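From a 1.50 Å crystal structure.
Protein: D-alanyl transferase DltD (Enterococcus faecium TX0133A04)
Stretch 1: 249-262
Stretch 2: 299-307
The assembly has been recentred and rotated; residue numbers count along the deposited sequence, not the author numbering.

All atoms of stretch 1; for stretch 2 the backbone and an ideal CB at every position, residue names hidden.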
# COMPACT_ATOMS: atom_id res chain seq x y z
N ARG A 249 17.90 7.63 -13.14
CA ARG A 249 18.09 7.27 -11.75
C ARG A 249 19.31 6.41 -11.46
O ARG A 249 19.76 6.39 -10.31
CB ARG A 249 16.84 6.55 -11.20
CG ARG A 249 15.58 7.41 -11.28
CD ARG A 249 14.47 6.90 -10.37
NE ARG A 249 14.88 6.89 -8.97
CZ ARG A 249 14.78 7.93 -8.14
NH1 ARG A 249 14.28 9.08 -8.56
NH2 ARG A 249 15.19 7.81 -6.88
N ILE A 250 19.87 5.72 -12.46
CA ILE A 250 20.92 4.73 -12.23
C ILE A 250 22.24 5.12 -12.90
O ILE A 250 23.31 5.03 -12.28
CB ILE A 250 20.48 3.32 -12.69
CG1 ILE A 250 19.22 2.83 -11.97
CG2 ILE A 250 21.64 2.33 -12.48
CD1 ILE A 250 19.35 2.76 -10.47
N ARG A 251 22.18 5.55 -14.16
CA ARG A 251 23.39 5.64 -14.98
C ARG A 251 24.48 6.47 -14.31
O ARG A 251 25.66 6.09 -14.33
CB ARG A 251 23.04 6.21 -16.35
CG ARG A 251 24.23 6.31 -17.28
CD ARG A 251 23.86 6.82 -18.66
NE ARG A 251 25.04 6.81 -19.53
CZ ARG A 251 25.01 6.97 -20.84
NH1 ARG A 251 23.85 7.14 -21.47
NH2 ARG A 251 26.14 6.94 -21.54
N ALA A 252 24.11 7.62 -13.73
CA ALA A 252 25.13 8.53 -13.21
C ALA A 252 25.91 7.91 -12.06
O ALA A 252 27.07 8.29 -11.83
CB ALA A 252 24.48 9.84 -12.75
N HIS A 253 25.31 6.97 -11.33
CA HIS A 253 25.92 6.36 -10.16
C HIS A 253 26.16 4.87 -10.34
O HIS A 253 26.43 4.17 -9.35
CB HIS A 253 25.03 6.60 -8.93
CG HIS A 253 24.80 8.05 -8.63
ND1 HIS A 253 25.83 8.93 -8.41
CD2 HIS A 253 23.66 8.77 -8.53
CE1 HIS A 253 25.34 10.14 -8.19
NE2 HIS A 253 24.02 10.07 -8.25
N GLU A 254 26.09 4.37 -11.56
CA GLU A 254 25.98 2.92 -11.73
C GLU A 254 27.19 2.17 -11.18
O GLU A 254 26.98 1.12 -10.55
CB GLU A 254 25.66 2.57 -13.19
CG GLU A 254 25.36 1.10 -13.40
CD GLU A 254 26.58 0.27 -13.80
OE1 GLU A 254 26.42 -0.95 -14.00
OE2 GLU A 254 27.68 0.84 -13.92
N PRO A 255 28.43 2.64 -11.34
CA PRO A 255 29.56 1.91 -10.73
C PRO A 255 29.48 1.80 -9.22
O PRO A 255 29.75 0.73 -8.66
CB PRO A 255 30.79 2.73 -11.17
CG PRO A 255 30.34 3.46 -12.40
CD PRO A 255 28.88 3.77 -12.18
N GLU A 256 29.11 2.90 -8.55
CA GLU A 256 29.05 2.96 -7.10
C GLU A 256 27.95 2.08 -6.54
O GLU A 256 28.00 1.71 -5.36
CB GLU A 256 28.80 4.41 -6.70
CG GLU A 256 29.97 5.37 -6.98
CD GLU A 256 30.18 5.69 -8.47
OE1 GLU A 256 29.23 5.58 -9.27
OE2 GLU A 256 31.32 6.07 -8.83
N LEU A 257 26.96 1.72 -7.34
CA LEU A 257 25.85 0.90 -6.85
C LEU A 257 26.23 -0.57 -6.76
O LEU A 257 25.51 -1.33 -6.10
CB LEU A 257 24.62 1.12 -7.73
CG LEU A 257 24.03 2.53 -7.63
CD1 LEU A 257 22.99 2.80 -8.70
CD2 LEU A 257 23.40 2.72 -6.25
N LYS A 258 27.33 -0.98 -7.36
CA LYS A 258 27.72 -2.38 -7.27
C LYS A 258 28.00 -2.75 -5.81
O LYS A 258 28.78 -2.08 -5.12
CB LYS A 258 28.96 -2.65 -8.12
CG LYS A 258 29.29 -4.12 -8.21
CD LYS A 258 30.61 -4.36 -8.98
CE LYS A 258 30.91 -5.85 -9.07
NZ LYS A 258 29.98 -6.48 -10.03
N GLN A 259 27.37 -3.84 -5.36
CA GLN A 259 27.49 -4.37 -4.01
C GLN A 259 27.00 -3.41 -2.93
O GLN A 259 27.22 -3.65 -1.73
CB GLN A 259 28.91 -4.87 -3.68
CG GLN A 259 29.29 -6.16 -4.36
CD GLN A 259 28.44 -7.35 -3.90
OE1 GLN A 259 27.63 -7.88 -4.66
NE2 GLN A 259 28.64 -7.77 -2.65
N SER A 260 26.30 -2.33 -3.31
CA SER A 260 25.92 -1.30 -2.35
C SER A 260 24.85 -1.77 -1.38
O SER A 260 24.67 -1.13 -0.33
CB SER A 260 25.42 -0.05 -3.07
OG SER A 260 24.30 -0.34 -3.89
N GLN A 261 24.15 -2.86 -1.69
CA GLN A 261 23.04 -3.36 -0.88
C GLN A 261 23.35 -4.70 -0.23
O GLN A 261 22.45 -5.38 0.26
CB GLN A 261 21.79 -3.46 -1.76
CG GLN A 261 21.47 -2.12 -2.43
CD GLN A 261 20.29 -2.15 -3.40
OE1 GLN A 261 19.72 -3.20 -3.70
NE2 GLN A 261 19.93 -0.98 -3.91
N LYS A 262 24.63 -5.08 -0.17
CA LYS A 262 24.97 -6.41 0.33
C LYS A 262 24.53 -6.63 1.78
O LYS A 262 24.27 -7.78 2.17
CB LYS A 262 26.47 -6.65 0.19
CG LYS A 262 27.33 -5.81 1.10
CD LYS A 262 28.81 -6.04 0.83
CE LYS A 262 29.67 -5.12 1.68
NZ LYS A 262 31.13 -5.38 1.50
N UNK A 299 18.33 -9.56 -11.78
CA UNK A 299 19.50 -9.00 -12.45
C UNK A 299 20.04 -7.81 -11.66
O UNK A 299 21.25 -7.60 -11.57
CB UNK A 299 19.15 -8.58 -13.88
N UNK A 300 19.14 -7.03 -11.06
CA UNK A 300 19.53 -5.90 -10.25
C UNK A 300 20.08 -6.33 -8.89
O UNK A 300 21.12 -5.82 -8.46
CB UNK A 300 18.34 -4.96 -10.06
N UNK A 301 19.42 -7.27 -8.20
CA UNK A 301 19.96 -7.71 -6.92
C UNK A 301 21.29 -8.43 -7.09
O UNK A 301 22.15 -8.37 -6.21
CB UNK A 301 18.96 -8.62 -6.21
N UNK A 302 21.49 -9.13 -8.22
CA UNK A 302 22.79 -9.71 -8.49
C UNK A 302 23.87 -8.63 -8.48
O UNK A 302 24.97 -8.83 -7.97
CB UNK A 302 22.78 -10.45 -9.83
N UNK A 303 23.55 -7.46 -9.05
CA UNK A 303 24.52 -6.38 -9.14
C UNK A 303 24.72 -5.68 -7.80
O UNK A 303 25.85 -5.42 -7.39
CB UNK A 303 24.08 -5.37 -10.20
N UNK A 304 23.62 -5.35 -7.10
CA UNK A 304 23.75 -4.58 -5.87
C UNK A 304 24.12 -5.45 -4.68
O UNK A 304 24.50 -4.91 -3.63
CB UNK A 304 22.45 -3.84 -5.58
N UNK A 305 23.96 -6.77 -4.79
CA UNK A 305 24.21 -7.68 -3.70
C UNK A 305 23.06 -7.87 -2.73
O UNK A 305 23.21 -8.61 -1.75
CB UNK A 305 25.44 -7.20 -2.92
N UNK A 306 21.93 -7.21 -2.96
CA UNK A 306 20.76 -7.44 -2.13
C UNK A 306 20.44 -8.93 -2.11
O UNK A 306 20.34 -9.56 -3.17
CB UNK A 306 19.56 -6.63 -2.64
N UNK A 307 20.22 -9.47 -0.92
CA UNK A 307 20.07 -10.91 -0.76
C UNK A 307 18.64 -11.36 -1.04
O UNK A 307 17.69 -10.96 -0.36
CB UNK A 307 20.48 -11.33 0.65

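Position 299 lies in a helix, and its ideal CB has nothing of stretch 1 within reach; the residue is K299.

At position 300 CA-to-CB points sideways and the CB touches nothing, yet I250 and L257 offer methyl groups and Q261 an amide farther out. A long apolar or aromatic side chain could bridge the gap. It is W300, chi1 t: CH2 lies 3.9 Å from I250 CD1 and 3.9 Å from L257 CD1, the latter at the ring edge. NE1 serves the polar end, sharing water 3 with Q261 NE2; both nitrogens donate to it.

Position 301 points sideways and makes no contact; at 302 CA-to-CB points away and stretch 1 is met only at the rim, so the choice is broad at both. They are S301 and D302.

Position 303, CA-to-CB sideways, again has an empty CB environment, but the chain of stretch 1 runs past farther out, with the backbone of L257 and K258 running alongside the route and the carbonyl of E254 at its end. A long side chain with a terminal donor would suit, a flat one especially. Y303 fits: OH donates to E254 O at 2.6 Å, K258 CA lies over one ring face, and L257 CB packs 4.2 Å from CE2. Its backbone O accepts from Q259 N at 3.0 Å.

At position 304, also sideways, the ideal CB sits 3.4 Å from Q261 OE1, an acceptor, and 4.0 Å from L257 O. A small side chain with a donor is favoured; serine or threonine would do. T304, chi1 p, donates from OG1 to Q261 OE1 at 2.8 Å, while OG1 also accepts from the backbone N of position 306 at 3.2 Å. Its carbonyl O takes Q261 N at 2.8 Å, helping hold the turn of stretch 1 against the helix end.

Position 305 leaves the helix with phi 85°, and its ideal CB, pointing toward stretch 1, would stand 2.9 Å from Q259 OE1, a clash, and jam against the preceding carbonyl. Both arguments call for glycine, and it is G305. The bare CA lets Q259 OE1 approach to 3.6 Å, and water 4 donates to both G305 O and K262 O.

At position 306 CB points sideways, 3.6 Å from Q261 OE1; several apolar residues would fit. L306 is found, its CA making a CA-H...O contact with Q261 O at 3.6 Å.

Position 307, sideways and distant from stretch 1, precedes a helix, so a capping side chain such as serine, threonine or aspartate suits. S307 caps a backbone N just beyond.

Stretch 2 299-307: KWSDYTGLS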
# COMPACT_ATOMS: atom_id res chain seq x y z
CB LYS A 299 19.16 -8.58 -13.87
CG LYS A 299 18.98 -9.76 -14.81
CD LYS A 299 18.57 -9.30 -16.20
CE LYS A 299 18.31 -10.51 -17.09
NZ LYS A 299 17.73 -10.15 -18.41
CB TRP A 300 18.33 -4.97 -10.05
CG TRP A 300 18.67 -3.75 -9.30
CD1 TRP A 300 18.17 -3.34 -8.08
CD2 TRP A 300 19.62 -2.75 -9.69
NE1 TRP A 300 18.75 -2.15 -7.72
CE2 TRP A 300 19.64 -1.77 -8.69
CE3 TRP A 300 20.45 -2.60 -10.81
CZ2 TRP A 300 20.46 -0.65 -8.77
CZ3 TRP A 300 21.26 -1.49 -10.88
CH2 TRP A 300 21.25 -0.54 -9.87
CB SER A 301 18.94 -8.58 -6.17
OG SER A 301 18.59 -9.73 -6.90
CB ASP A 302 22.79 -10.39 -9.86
CG ASP A 302 22.13 -11.76 -9.87
OD1 ASP A 302 21.79 -12.33 -8.80
OD2 ASP A 302 21.95 -12.28 -10.99
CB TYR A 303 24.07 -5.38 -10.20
CG TYR A 303 25.04 -4.26 -10.44
CD1 TYR A 303 26.29 -4.52 -10.97
CD2 TYR A 303 24.71 -2.94 -10.18
CE1 TYR A 303 27.18 -3.52 -11.20
CE2 TYR A 303 25.60 -1.92 -10.42
CZ TYR A 303 26.84 -2.23 -10.94
OH TYR A 303 27.78 -1.25 -11.20
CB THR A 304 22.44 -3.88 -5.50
OG1 THR A 304 21.46 -4.88 -5.17
CG2 THR A 304 21.92 -3.00 -6.62
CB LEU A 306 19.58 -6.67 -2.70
CG LEU A 306 18.31 -6.69 -1.83
CD1 LEU A 306 18.50 -5.74 -0.64
CD2 LEU A 306 17.09 -6.34 -2.66
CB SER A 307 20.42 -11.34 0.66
OG SER A 307 20.08 -12.70 0.84
O HOH W 1 27.91 -7.09 -7.92
O HOH W 2 21.06 -7.99 1.49
O HOH W 3 17.61 -0.19 -5.80
O HOH W 4 24.44 -9.84 0.29
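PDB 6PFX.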